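Local coordinates for dihydroxyacetone kinase (Citrobacter freundii, PDB 1UN8), which catalyses the ATP-dependent phosphorylation of dihydroxyacetone to dihydroxyacetone phosphate, using magnesium or calcium ions, in the oxidative route of glycerol fermentation, at residues A[10-15]-A[80-85]; A[25-30]-A[42-47]; A[38-43]-A[76-81]; A[49-54]-A[100-105]; A[94-99]-A[128-133]. One frame throughout, in Å; residues are numbered along the deposited sequence.

Interaction 1 (A[10-15]-A[80-85])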
# COMPACT_ATOMS: atom_id res chain seq x y z
N THR A 10 11.25 -11.37 -17.77
CA THR A 10 12.02 -10.40 -18.54
C THR A 10 11.25 -9.14 -18.93
O THR A 10 11.88 -8.12 -19.24
CB THR A 10 12.64 -11.03 -19.84
OG1 THR A 10 11.60 -11.42 -20.75
CG2 THR A 10 13.49 -12.24 -19.50
N HIS A 11 9.92 -9.18 -18.90
CA HIS A 11 9.12 -8.00 -19.25
C HIS A 11 8.58 -7.26 -18.01
O HIS A 11 7.90 -6.24 -18.14
CB HIS A 11 7.93 -8.41 -20.13
CG HIS A 11 8.34 -8.95 -21.47
ND1 HIS A 11 7.43 -9.48 -22.36
CD2 HIS A 11 9.55 -9.03 -22.07
CE1 HIS A 11 8.06 -9.87 -23.45
NE2 HIS A 11 9.35 -9.61 -23.30
N LEU A 12 8.91 -7.79 -16.84
CA LEU A 12 8.47 -7.26 -15.55
C LEU A 12 8.52 -5.74 -15.46
O LEU A 12 7.47 -5.07 -15.35
CB LEU A 12 9.32 -7.88 -14.43
CG LEU A 12 9.02 -7.83 -12.91
CD1 LEU A 12 8.31 -6.54 -12.52
CD2 LEU A 12 8.20 -9.02 -12.52
N VAL A 13 9.73 -5.18 -15.49
CA VAL A 13 9.88 -3.73 -15.38
C VAL A 13 9.13 -2.99 -16.48
O VAL A 13 8.48 -1.98 -16.21
CB VAL A 13 11.36 -3.32 -15.44
CG1 VAL A 13 11.47 -1.81 -15.54
CG2 VAL A 13 12.08 -3.83 -14.20
N SER A 14 9.20 -3.50 -17.71
CA SER A 14 8.50 -2.86 -18.81
C SER A 14 6.99 -2.84 -18.54
O SER A 14 6.32 -1.83 -18.78
CB SER A 14 8.75 -3.59 -20.11
OG SER A 14 8.06 -2.95 -21.17
N ASP A 15 6.45 -3.95 -18.04
CA ASP A 15 5.03 -3.97 -17.75
C ASP A 15 4.65 -2.95 -16.66
O ASP A 15 3.58 -2.33 -16.72
CB ASP A 15 4.60 -5.39 -17.35
CG ASP A 15 4.74 -6.40 -18.50
OD1 ASP A 15 4.61 -5.99 -19.67
OD2 ASP A 15 4.97 -7.60 -18.23
N GLY A 80 16.10 0.41 -14.11
CA GLY A 80 16.87 -0.81 -14.28
C GLY A 80 15.92 -1.94 -13.97
O GLY A 80 14.72 -1.72 -13.72
N ASP A 81 16.42 -3.17 -13.99
CA ASP A 81 15.58 -4.31 -13.68
C ASP A 81 15.32 -4.24 -12.17
O ASP A 81 15.84 -3.35 -11.48
CB ASP A 81 16.30 -5.60 -14.07
CG ASP A 81 15.35 -6.76 -14.27
OD1 ASP A 81 15.72 -7.70 -15.00
OD2 ASP A 81 14.25 -6.75 -13.69
N VAL A 82 14.53 -5.18 -11.66
CA VAL A 82 14.22 -5.20 -10.24
C VAL A 82 15.47 -5.22 -9.38
O VAL A 82 16.28 -6.15 -9.46
CB VAL A 82 13.38 -6.43 -9.87
CG1 VAL A 82 12.96 -6.35 -8.41
CG2 VAL A 82 12.16 -6.52 -10.77
N PHE A 83 15.63 -4.18 -8.55
CA PHE A 83 16.77 -4.08 -7.65
C PHE A 83 18.11 -4.20 -8.35
O PHE A 83 19.09 -4.65 -7.75
CB PHE A 83 16.67 -5.15 -6.57
CG PHE A 83 15.54 -4.95 -5.61
CD1 PHE A 83 15.30 -5.87 -4.58
CD2 PHE A 83 14.71 -3.83 -5.70
CE1 PHE A 83 14.27 -5.67 -3.66
CE2 PHE A 83 13.68 -3.62 -4.79
CZ PHE A 83 13.46 -4.54 -3.76
N ALA A 84 18.16 -3.80 -9.62
CA ALA A 84 19.38 -3.86 -10.41
C ALA A 84 19.58 -2.53 -11.14
O ALA A 84 18.65 -2.02 -11.77
CB ALA A 84 19.30 -4.99 -11.41
N SER A 85 20.79 -1.98 -11.06
CA SER A 85 21.09 -0.71 -11.70
C SER A 85 20.89 -0.71 -13.22
O SER A 85 21.10 -1.74 -13.88
CB SER A 85 22.54 -0.30 -11.41
OG SER A 85 22.74 -0.01 -10.04
O HOH W 1 11.95 -6.81 -16.04
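Val13, in the first turn of helix 12-22, faces Asp81, where the chain turns a corner after strand 76-80 and enters a type II beta turn running to Ala84; the two CA atoms lie 6.0 Å apart. No direct hydrogen bond joins the backbones. Val13 does most of the touching. Its CG2 branch, anti to the carbonyl carbon, rests 3.4 Å from Gly80 O and 3.6 Å from Asp81 CA, while CG1 also reaches Gly80 O. Leu12, one residue earlier on the helix, brings CG to 4.0 Å from Val82 CG2, the two side chains slanting across each other. This corner belongs to the substrate end of the DhaK domain: Gly80 O accepts a hydrogen bond from the side chain of the substrate-binding residue Ser59, and Phe83, further round the turn, meets the ring of the active-site residue His220 edge to face. Asp81 OD2 is a shared acceptor. Val82 N approaches its anti side at 2.6 Å, Arg9 forms a salt bridge with it, and a water lying 2.8 Å from Val13 N, whose N-H it accepts, is 3.3 Å from OD2. That water can bridge the Val13 N-H and the carboxylate, though its long bond to Asp81 OD2 competes with other acceptors. The helix also meets the second subunit: Leu12 packs on its Ile271 and Asp15 forms a salt bridge with its Arg274.

Interaction 2 (A[25-30]-A[42-47])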
# COMPACT_ATOMS: atom_id res chain seq x y z
N PRO A 25 -2.16 10.47 -14.00
CA PRO A 25 -3.18 11.49 -13.76
C PRO A 25 -3.06 12.65 -14.75
O PRO A 25 -4.07 13.14 -15.25
CB PRO A 25 -2.88 11.95 -12.33
CG PRO A 25 -2.22 10.78 -11.72
CD PRO A 25 -1.31 10.29 -12.81
N TRP A 26 -1.83 13.09 -15.02
CA TRP A 26 -1.59 14.21 -15.94
C TRP A 26 -1.38 13.77 -17.38
O TRP A 26 -1.37 14.61 -18.29
CB TRP A 26 -0.38 15.02 -15.49
CG TRP A 26 -0.44 15.51 -14.09
CD1 TRP A 26 -0.02 14.86 -12.97
CD2 TRP A 26 -1.00 16.76 -13.64
NE1 TRP A 26 -0.28 15.61 -11.85
CE2 TRP A 26 -0.88 16.78 -12.23
CE3 TRP A 26 -1.59 17.85 -14.29
CZ2 TRP A 26 -1.33 17.86 -11.45
CZ3 TRP A 26 -2.05 18.92 -13.52
CH2 TRP A 26 -1.92 18.92 -12.12
N ASN A 27 -1.20 12.48 -17.60
CA ASN A 27 -0.97 11.99 -18.96
C ASN A 27 0.24 12.74 -19.52
O ASN A 27 0.28 13.09 -20.71
CB ASN A 27 -2.21 12.24 -19.83
CG ASN A 27 -2.09 11.59 -21.19
OD1 ASN A 27 -2.73 12.03 -22.15
ND2 ASN A 27 -1.27 10.55 -21.29
N ASN A 28 1.22 12.96 -18.66
CA ASN A 28 2.43 13.67 -19.03
C ASN A 28 3.64 12.75 -19.08
O ASN A 28 4.77 13.21 -19.01
CB ASN A 28 2.72 14.77 -18.02
CG ASN A 28 2.97 14.22 -16.62
OD1 ASN A 28 2.50 13.14 -16.28
ND2 ASN A 28 3.73 14.97 -15.81
N LEU A 29 3.40 11.45 -19.19
CA LEU A 29 4.50 10.51 -19.23
C LEU A 29 4.55 9.80 -20.57
O LEU A 29 3.53 9.57 -21.20
CB LEU A 29 4.34 9.48 -18.10
CG LEU A 29 4.11 10.12 -16.73
CD1 LEU A 29 3.67 9.06 -15.72
CD2 LEU A 29 5.38 10.83 -16.27
N ALA A 30 5.75 9.45 -21.01
CA ALA A 30 5.92 8.76 -22.27
C ALA A 30 7.17 7.90 -22.25
O ALA A 30 8.20 8.29 -21.70
CB ALA A 30 6.00 9.77 -23.41
N VAL A 42 10.00 9.41 -19.89
CA VAL A 42 10.28 10.83 -19.94
C VAL A 42 8.99 11.62 -19.98
O VAL A 42 7.94 11.08 -20.32
CB VAL A 42 11.12 11.18 -21.17
CG1 VAL A 42 10.24 11.24 -22.41
CG2 VAL A 42 11.84 12.48 -20.94
N ARG A 43 9.06 12.89 -19.63
CA ARG A 43 7.88 13.74 -19.64
C ARG A 43 7.61 14.29 -21.03
O ARG A 43 8.54 14.49 -21.82
CB ARG A 43 8.05 14.88 -18.65
CG ARG A 43 9.34 15.63 -18.81
CD ARG A 43 9.58 16.58 -17.65
NE ARG A 43 8.65 17.70 -17.63
CZ ARG A 43 8.76 18.75 -16.82
NH1 ARG A 43 9.76 18.81 -15.95
NH2 ARG A 43 7.87 19.73 -16.89
N ARG A 44 6.33 14.52 -21.34
CA ARG A 44 5.92 15.05 -22.63
C ARG A 44 6.07 16.57 -22.63
O ARG A 44 6.00 17.22 -23.68
CB ARG A 44 4.48 14.62 -22.92
CG ARG A 44 4.36 13.13 -23.18
CD ARG A 44 3.17 12.53 -22.46
NE ARG A 44 1.90 12.96 -23.02
CZ ARG A 44 1.45 12.61 -24.22
NH1 ARG A 44 2.18 11.81 -24.99
NH2 ARG A 44 0.28 13.05 -24.64
N ASP A 45 6.28 17.13 -21.44
CA ASP A 45 6.47 18.56 -21.25
C ASP A 45 7.91 18.94 -21.50
O ASP A 45 8.39 19.92 -20.94
CB ASP A 45 6.16 18.96 -19.81
CG ASP A 45 4.70 18.87 -19.48
OD1 ASP A 45 4.11 17.79 -19.73
OD2 ASP A 45 4.15 19.88 -18.96
N LEU A 46 8.62 18.18 -22.32
CA LEU A 46 10.02 18.49 -22.55
C LEU A 46 10.35 19.94 -22.93
O LEU A 46 10.04 20.39 -24.03
CB LEU A 46 10.61 17.57 -23.61
CG LEU A 46 11.54 16.51 -23.03
CD1 LEU A 46 12.40 15.93 -24.15
CD2 LEU A 46 12.43 17.13 -21.96
N ASN A 47 10.96 20.65 -21.99
CA ASN A 47 11.38 22.03 -22.21
C ASN A 47 12.88 22.14 -21.98
O ASN A 47 13.33 22.58 -20.92
CB ASN A 47 10.65 22.99 -21.25
CG ASN A 47 11.16 24.42 -21.37
OD1 ASN A 47 11.89 24.76 -22.30
ND2 ASN A 47 10.75 25.27 -20.43
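The beta hairpin of strands 29-32 and 40-43, at the margin of the mixed sheet of the DhaK domain, is joined here where strand 29-32 begins and strand 40-43 ends. Ala30 and Val42 form an antiparallel hydrogen-bonded pair: Ala30 N donates to Val42 O and Val42 N to Ala30 O, each at 2.8 Å, the second bond nearly straight at 175°. Leu29 and Arg43 follow as the non-hydrogen-bonded pair. Beyond them the strands diverge, yet Arg44 N still reaches Asn28 O at 3.1 Å, approaching from above the carbonyl plane, and Arg43 CA makes a CA-H...O contact with the same oxygen. Arg44 then lays its side chain back across the other strand. Arg44 CG packs 3.7 Å from Ala30 CB, and its CD lies 3.2 Å from Leu29 O; the chain bends at chi2 and chi3, which turns NE toward Asn27. The guanidinium has Asn27 ND2 over one face, its plane only 23° from that of the amide. Arg43 points its end elsewhere, into a salt bridge with Glu167. Val339 of the second subunit packs on Ala30 and Val42, and Val42 also meets Val98 of helix 88-98. Asn28 CB meets Asp45 OD1 at 3.7 Å beside the diverging chains. At the far end of the contact, Arg44 NE donates a weak hydrogen bond, 2.8 Å long and bent to 128°, to Asn27 O.

Interaction 3 (A[38-43]-A[76-81])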
# COMPACT_ATOMS: atom_id res chain seq x y z
N ILE A 38 16.74 -0.97 -22.65
CA ILE A 38 16.81 0.36 -22.09
C ILE A 38 15.38 0.73 -21.73
O ILE A 38 14.50 0.70 -22.58
CB ILE A 38 17.40 1.40 -23.09
CG1 ILE A 38 18.92 1.24 -23.14
CG2 ILE A 38 17.04 2.82 -22.69
CD1 ILE A 38 19.47 0.88 -24.52
N ARG A 39 15.16 1.08 -20.47
CA ARG A 39 13.82 1.42 -20.00
C ARG A 39 13.76 2.83 -19.42
O ARG A 39 13.93 3.03 -18.22
CB ARG A 39 13.36 0.37 -18.99
CG ARG A 39 12.71 -0.84 -19.67
CD ARG A 39 12.78 -2.11 -18.84
NE ARG A 39 14.17 -2.44 -18.56
CZ ARG A 39 14.66 -3.68 -18.49
NH1 ARG A 39 13.87 -4.73 -18.68
NH2 ARG A 39 15.94 -3.85 -18.22
N ILE A 40 13.50 3.79 -20.30
CA ILE A 40 13.43 5.19 -19.92
C ILE A 40 12.04 5.79 -20.08
O ILE A 40 11.38 5.61 -21.10
CB ILE A 40 14.38 6.03 -20.78
CG1 ILE A 40 15.78 5.40 -20.77
CG2 ILE A 40 14.39 7.46 -20.26
CD1 ILE A 40 16.91 6.39 -21.11
N VAL A 41 11.60 6.50 -19.05
CA VAL A 41 10.31 7.16 -19.09
C VAL A 41 10.65 8.63 -19.04
O VAL A 41 11.50 9.04 -18.25
CB VAL A 41 9.44 6.84 -17.89
CG1 VAL A 41 8.20 7.75 -17.89
CG2 VAL A 41 9.01 5.39 -17.95
N VAL A 42 10.00 9.41 -19.89
CA VAL A 42 10.28 10.83 -19.94
C VAL A 42 8.99 11.62 -19.98
O VAL A 42 7.94 11.08 -20.32
CB VAL A 42 11.12 11.18 -21.17
CG1 VAL A 42 10.24 11.24 -22.41
CG2 VAL A 42 11.84 12.48 -20.94
N ARG A 43 9.06 12.89 -19.63
CA ARG A 43 7.88 13.74 -19.64
C ARG A 43 7.61 14.29 -21.03
O ARG A 43 8.54 14.49 -21.82
CB ARG A 43 8.05 14.88 -18.65
CG ARG A 43 9.34 15.63 -18.81
CD ARG A 43 9.58 16.58 -17.65
NE ARG A 43 8.65 17.70 -17.63
CZ ARG A 43 8.76 18.75 -16.82
NH1 ARG A 43 9.76 18.81 -15.95
NH2 ARG A 43 7.87 19.73 -16.89
N ALA A 76 13.14 12.93 -16.29
CA ALA A 76 13.12 11.56 -16.80
C ALA A 76 13.63 10.64 -15.70
O ALA A 76 14.23 11.09 -14.73
CB ALA A 76 14.01 11.46 -18.03
N ALA A 77 13.38 9.34 -15.87
CA ALA A 77 13.82 8.34 -14.90
C ALA A 77 14.36 7.15 -15.67
O ALA A 77 13.74 6.69 -16.63
CB ALA A 77 12.65 7.91 -13.98
N VAL A 78 15.52 6.66 -15.26
CA VAL A 78 16.11 5.52 -15.95
C VAL A 78 15.85 4.31 -15.06
O VAL A 78 16.38 4.22 -13.94
CB VAL A 78 17.63 5.72 -16.15
CG1 VAL A 78 18.12 4.88 -17.32
CG2 VAL A 78 17.94 7.20 -16.34
N CYS A 79 15.03 3.38 -15.56
CA CYS A 79 14.62 2.19 -14.83
C CYS A 79 15.41 0.92 -15.13
O CYS A 79 15.39 0.40 -16.26
CB CYS A 79 13.14 1.92 -15.09
SG CYS A 79 12.09 3.39 -14.88
N GLY A 80 16.10 0.41 -14.11
CA GLY A 80 16.87 -0.81 -14.28
C GLY A 80 15.92 -1.94 -13.97
O GLY A 80 14.72 -1.72 -13.72
N ASP A 81 16.42 -3.17 -13.99
CA ASP A 81 15.58 -4.31 -13.68
C ASP A 81 15.32 -4.24 -12.17
O ASP A 81 15.84 -3.35 -11.48
CB ASP A 81 16.30 -5.60 -14.07
CG ASP A 81 15.35 -6.76 -14.27
OD1 ASP A 81 15.72 -7.70 -15.00
OD2 ASP A 81 14.25 -6.75 -13.69
O HOH W 2 16.70 1.46 -18.38
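Val41 and Ala77 exchange two backbone hydrogen bonds, Ala77 N to Val41 O at 3.0 Å and Val41 N to Ala77 O at 3.2 Å, as the hydrogen-bonded pair of an antiparallel ladder. Cys79 N adds a third, 2.9 Å from Arg39 O. Past it the ladder is continued by a water, which accepts from Arg39 N at 2.6 Å and donates to Cys79 O, filling the place of a direct bond. Strand axes 4.9 Å apart and 173° between their directions make this a regular join. Arg39 runs beside the other strand, its CB 3.4 Å from Cys79 O. Its guanidinium stands near Asp81 without touching the carboxylate, which instead forms a salt bridge with Arg9. Cys79 answers from its own strand: CB lies close to Arg39 O, and SG, turned beside its backbone N (chi1 -48°), is somewhat farther from that oxygen. Ile40 CG1 lies 4.2 Å from Val78 CG1, and on the same face Val42 CG2 touches Ala76 CB at 3.8 Å. Ile40, Val42 and Val78 of this face pack on helix 88-98, while Val41 and Cys79 on the other face meet Ile17 of helix 12-22. Strand 76-80 continues the sheet on its far edge to strand 52-59, whose substrate-binding Ser59 is touched by Cys79, so the join lies between two helical layers and next to the substrate site.

Interaction 4 (A[49-54]-A[100-105])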
# COMPACT_ATOMS: atom_id res chain seq x y z
N ASN A 49 14.95 24.16 -22.41
CA ASN A 49 15.51 25.46 -22.09
C ASN A 49 15.88 25.46 -20.62
O ASN A 49 16.78 26.17 -20.19
CB ASN A 49 14.52 26.59 -22.37
CG ASN A 49 14.35 26.87 -23.84
OD1 ASN A 49 15.34 26.91 -24.59
ND2 ASN A 49 13.11 27.06 -24.28
N ASN A 50 15.16 24.65 -19.85
CA ASN A 50 15.43 24.51 -18.43
C ASN A 50 16.38 23.35 -18.20
O ASN A 50 16.56 22.49 -19.07
CB ASN A 50 14.14 24.28 -17.64
CG ASN A 50 13.34 25.55 -17.44
OD1 ASN A 50 13.91 26.64 -17.29
ND2 ASN A 50 12.01 25.43 -17.43
N VAL A 51 17.00 23.32 -17.03
CA VAL A 51 17.92 22.24 -16.70
C VAL A 51 17.16 20.95 -16.48
O VAL A 51 16.12 20.93 -15.82
CB VAL A 51 18.73 22.58 -15.44
CG1 VAL A 51 19.49 21.34 -14.96
CG2 VAL A 51 19.71 23.71 -15.73
N ALA A 52 17.67 19.86 -17.04
CA ALA A 52 17.04 18.57 -16.88
C ALA A 52 17.47 17.91 -15.56
O ALA A 52 18.64 17.96 -15.18
CB ALA A 52 17.40 17.67 -18.06
N VAL A 53 16.51 17.32 -14.86
CA VAL A 53 16.79 16.62 -13.61
C VAL A 53 16.47 15.14 -13.83
O VAL A 53 15.30 14.74 -13.79
CB VAL A 53 15.93 17.16 -12.45
CG1 VAL A 53 16.27 16.46 -11.15
CG2 VAL A 53 16.12 18.67 -12.31
N ILE A 54 17.49 14.32 -14.06
CA ILE A 54 17.30 12.89 -14.32
C ILE A 54 17.57 12.04 -13.08
O ILE A 54 18.45 12.37 -12.27
CB ILE A 54 18.23 12.40 -15.45
CG1 ILE A 54 17.71 12.85 -16.81
CG2 ILE A 54 18.37 10.88 -15.40
CD1 ILE A 54 18.68 12.62 -17.94
N GLY A 100 19.44 19.84 -22.94
CA GLY A 100 19.76 20.92 -23.85
C GLY A 100 21.01 21.62 -23.34
O GLY A 100 21.68 21.12 -22.44
N GLU A 101 21.33 22.78 -23.91
CA GLU A 101 22.52 23.50 -23.49
C GLU A 101 22.55 23.79 -22.00
O GLU A 101 23.62 23.90 -21.41
CB GLU A 101 22.65 24.80 -24.29
CG GLU A 101 23.53 24.69 -25.52
CD GLU A 101 23.38 25.88 -26.46
OE1 GLU A 101 22.34 25.98 -27.15
OE2 GLU A 101 24.32 26.72 -26.51
N ALA A 102 21.38 23.91 -21.39
CA ALA A 102 21.29 24.21 -19.97
C ALA A 102 21.93 23.13 -19.09
O ALA A 102 22.29 23.39 -17.94
CB ALA A 102 19.82 24.40 -19.56
N GLY A 103 22.07 21.93 -19.64
CA GLY A 103 22.66 20.83 -18.89
C GLY A 103 21.66 20.06 -18.04
O GLY A 103 20.47 20.40 -17.98
N CYS A 104 22.14 19.00 -17.39
CA CYS A 104 21.29 18.18 -16.54
C CYS A 104 21.97 17.76 -15.24
O CYS A 104 23.19 17.60 -15.18
CB CYS A 104 20.85 16.92 -17.27
SG CYS A 104 22.17 15.73 -17.47
N LEU A 105 21.14 17.57 -14.22
CA LEU A 105 21.59 17.13 -12.92
C LEU A 105 21.14 15.68 -12.71
O LEU A 105 19.94 15.38 -12.77
CB LEU A 105 20.99 18.01 -11.83
CG LEU A 105 21.05 17.42 -10.43
CD1 LEU A 105 22.52 17.24 -10.04
CD2 LEU A 105 20.33 18.31 -9.42
O HOH W 3 18.73 20.91 -20.18
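Val51 straddles the end of the turn at Gly103: with CG1 anti to its backbone N (chi1 169°), that branch rests 3.3 Å from Gly103 O, while CG2 reaches back to Ala102, 3.4 Å from O and 3.9 Å from CB. Ala102 CB in turn points at segment 49-54, 3.6 Å from Asn49 O. Farther along, Ala52 and Cys104 are paired in parallel strands and set their CB atoms 3.6 Å apart on one face, which meets Thr99. On the other, Val53 and Leu105 extend toward helix 155-167, both touching Ala162. The backbones are stitched by Ala52 N to Gly103 O, Leu105 N to Ala52 O at 2.7 Å, and Ile54 N to Leu105 O. Gly103 O is also held by a water, 2.9 Å away, that donates to Asn50 O and accepts from Gly100 N, tying the type I turn of residues 100-103 to segment 49-54. Gly103, at phi 87°, has backbone angles that call for glycine. Strands 52-59 and 104-109, neighbours in the sheet, run in parallel with helix 88-98 on one face and helices 155-167 and 172-184 on the other, a layered alpha/beta/alpha arrangement.

Interaction 5 (A[94-99]-A[128-133])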
# COMPACT_ATOMS: atom_id res chain seq x y z
N ALA A 94 19.23 8.66 -21.93
CA ALA A 94 18.31 9.61 -21.31
C ALA A 94 18.88 11.03 -21.33
O ALA A 94 18.16 11.99 -21.59
CB ALA A 94 18.02 9.19 -19.87
N ILE A 95 20.16 11.15 -21.03
CA ILE A 95 20.83 12.45 -21.00
C ILE A 95 20.70 13.13 -22.37
O ILE A 95 20.21 14.26 -22.47
CB ILE A 95 22.35 12.29 -20.64
CG1 ILE A 95 22.54 12.15 -19.13
CG2 ILE A 95 23.14 13.51 -21.14
CD1 ILE A 95 21.58 11.20 -18.47
N GLN A 96 21.13 12.43 -23.41
CA GLN A 96 21.06 12.93 -24.77
C GLN A 96 19.63 13.21 -25.22
O GLN A 96 19.39 14.10 -26.05
CB GLN A 96 21.65 11.91 -25.74
CG GLN A 96 23.09 11.58 -25.50
CD GLN A 96 23.79 11.22 -26.79
OE1 GLN A 96 24.07 12.10 -27.62
NE2 GLN A 96 24.04 9.93 -27.00
N ALA A 97 18.69 12.46 -24.69
CA ALA A 97 17.31 12.60 -25.08
C ALA A 97 16.56 13.81 -24.53
O ALA A 97 15.64 14.30 -25.17
CB ALA A 97 16.55 11.35 -24.74
N VAL A 98 16.96 14.29 -23.36
CA VAL A 98 16.24 15.39 -22.74
C VAL A 98 17.10 16.56 -22.28
O VAL A 98 16.58 17.50 -21.67
CB VAL A 98 15.46 14.89 -21.49
CG1 VAL A 98 14.55 13.76 -21.88
CG2 VAL A 98 16.44 14.44 -20.41
N THR A 99 18.39 16.50 -22.57
CA THR A 99 19.28 17.57 -22.14
C THR A 99 19.64 18.55 -23.25
O THR A 99 20.08 18.16 -24.33
CB THR A 99 20.59 16.99 -21.55
OG1 THR A 99 20.26 16.06 -20.52
CG2 THR A 99 21.44 18.11 -20.94
N LEU A 128 30.71 14.44 -25.03
CA LEU A 128 29.81 14.81 -26.11
C LEU A 128 29.35 16.26 -25.98
O LEU A 128 28.43 16.70 -26.67
CB LEU A 128 28.61 13.87 -26.15
CG LEU A 128 28.94 12.41 -26.49
CD1 LEU A 128 27.70 11.52 -26.29
CD2 LEU A 128 29.45 12.33 -27.92
N GLY A 129 29.97 17.01 -25.08
CA GLY A 129 29.61 18.40 -24.93
C GLY A 129 28.48 18.78 -23.99
O GLY A 129 28.21 19.97 -23.79
N TYR A 130 27.80 17.79 -23.42
CA TYR A 130 26.72 18.11 -22.50
C TYR A 130 27.28 18.57 -21.16
O TYR A 130 28.37 18.16 -20.76
CB TYR A 130 25.83 16.89 -22.25
CG TYR A 130 25.14 16.32 -23.47
CD1 TYR A 130 25.74 15.34 -24.24
CD2 TYR A 130 23.85 16.75 -23.82
CE1 TYR A 130 25.09 14.79 -25.34
CE2 TYR A 130 23.19 16.21 -24.93
CZ TYR A 130 23.82 15.22 -25.68
OH TYR A 130 23.19 14.66 -26.77
N ASN A 131 26.55 19.44 -20.48
CA ASN A 131 26.97 19.90 -19.17
C ASN A 131 26.25 19.01 -18.17
O ASN A 131 25.02 19.00 -18.12
CB ASN A 131 26.59 21.36 -18.94
CG ASN A 131 27.48 22.32 -19.69
OD1 ASN A 131 27.61 23.47 -19.31
ND2 ASN A 131 28.10 21.84 -20.76
N VAL A 132 27.02 18.27 -17.38
CA VAL A 132 26.44 17.35 -16.42
C VAL A 132 26.98 17.48 -15.00
O VAL A 132 28.16 17.75 -14.79
CB VAL A 132 26.67 15.89 -16.86
CG1 VAL A 132 25.80 14.95 -16.04
CG2 VAL A 132 26.38 15.76 -18.35
N GLU A 133 26.09 17.27 -14.04
CA GLU A 133 26.45 17.30 -12.63
C GLU A 133 25.76 16.10 -11.97
O GLU A 133 24.67 15.69 -12.37
CB GLU A 133 26.00 18.60 -11.97
CG GLU A 133 26.81 19.84 -12.36
CD GLU A 133 28.31 19.66 -12.18
OE1 GLU A 133 28.74 18.93 -11.26
OE2 GLU A 133 29.08 20.27 -12.96
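Gln96 OE1 accepts a hydrogen bond from Tyr130 OH at 2.8 Å, in the plane of its carbonyl and on a lone pair. The hydroxyl comes in from the side, at a C=O...O angle of 112°, and the amide stands almost upright to the ring, 80° from its plane. Gln96 bends at chi2 (-149°), which carries CD round beside the phenol, and CB and CG both lie 3.3 Å from Tyr130 OH. The end of helix 88-98 meets the ring on one face and along its edge. Ile95 CG2 sits over one face toward the rim, 4.2 Å from Tyr130 CG, while Thr99 O lies in plane at the edge, 3.7 Å from Tyr130 CE2. CB and CG2 of Thr99 press on Tyr130 CD2, and Thr99 OG1 turns back to donate to Ile95 O at 2.7 Å. Leu128 CD1 lies 3.9 Å from Gln96 OE1, its side chain crossing that of Gln96 at about a right angle. The loop bearing Tyr130 starts at Gly129, the C-prime residue of a Schellman motif ending helix 112-127, and leads into edge strand 132-137. The contact joins the ends of two helices lying on one side of the sheet. Gln96 NE2 donates to Ala344 O of the second subunit. With one amide bonded both to the phenol and to the other chain, its rotation should be fixed and the helix end tied to the dimer interface.

Interactions 2, 3 and 4 are joins within one mixed sheet, held by backbone hydrogen bonds: 2 and 3 antiparallel and sharing strand 40-43, 4 parallel. Interactions 1 and 5 instead dock helices on loops, one through valine and a water, the other through a tyrosine-glutamine bond. All five are largely buried, though Arg44 at the rim of interaction 2 is exposed. Helix 88-98 ties several together, Ile40 meeting Ala94 and Ile54 meeting Ile95, while Cys104 extends interaction 4 to the strand of interaction 5. Interactions 1 and 3, overlapping at Gly80 and Asp81, approach the substrate site; 2 and 5 lie away from it; all but interaction 4 touch the second subunit.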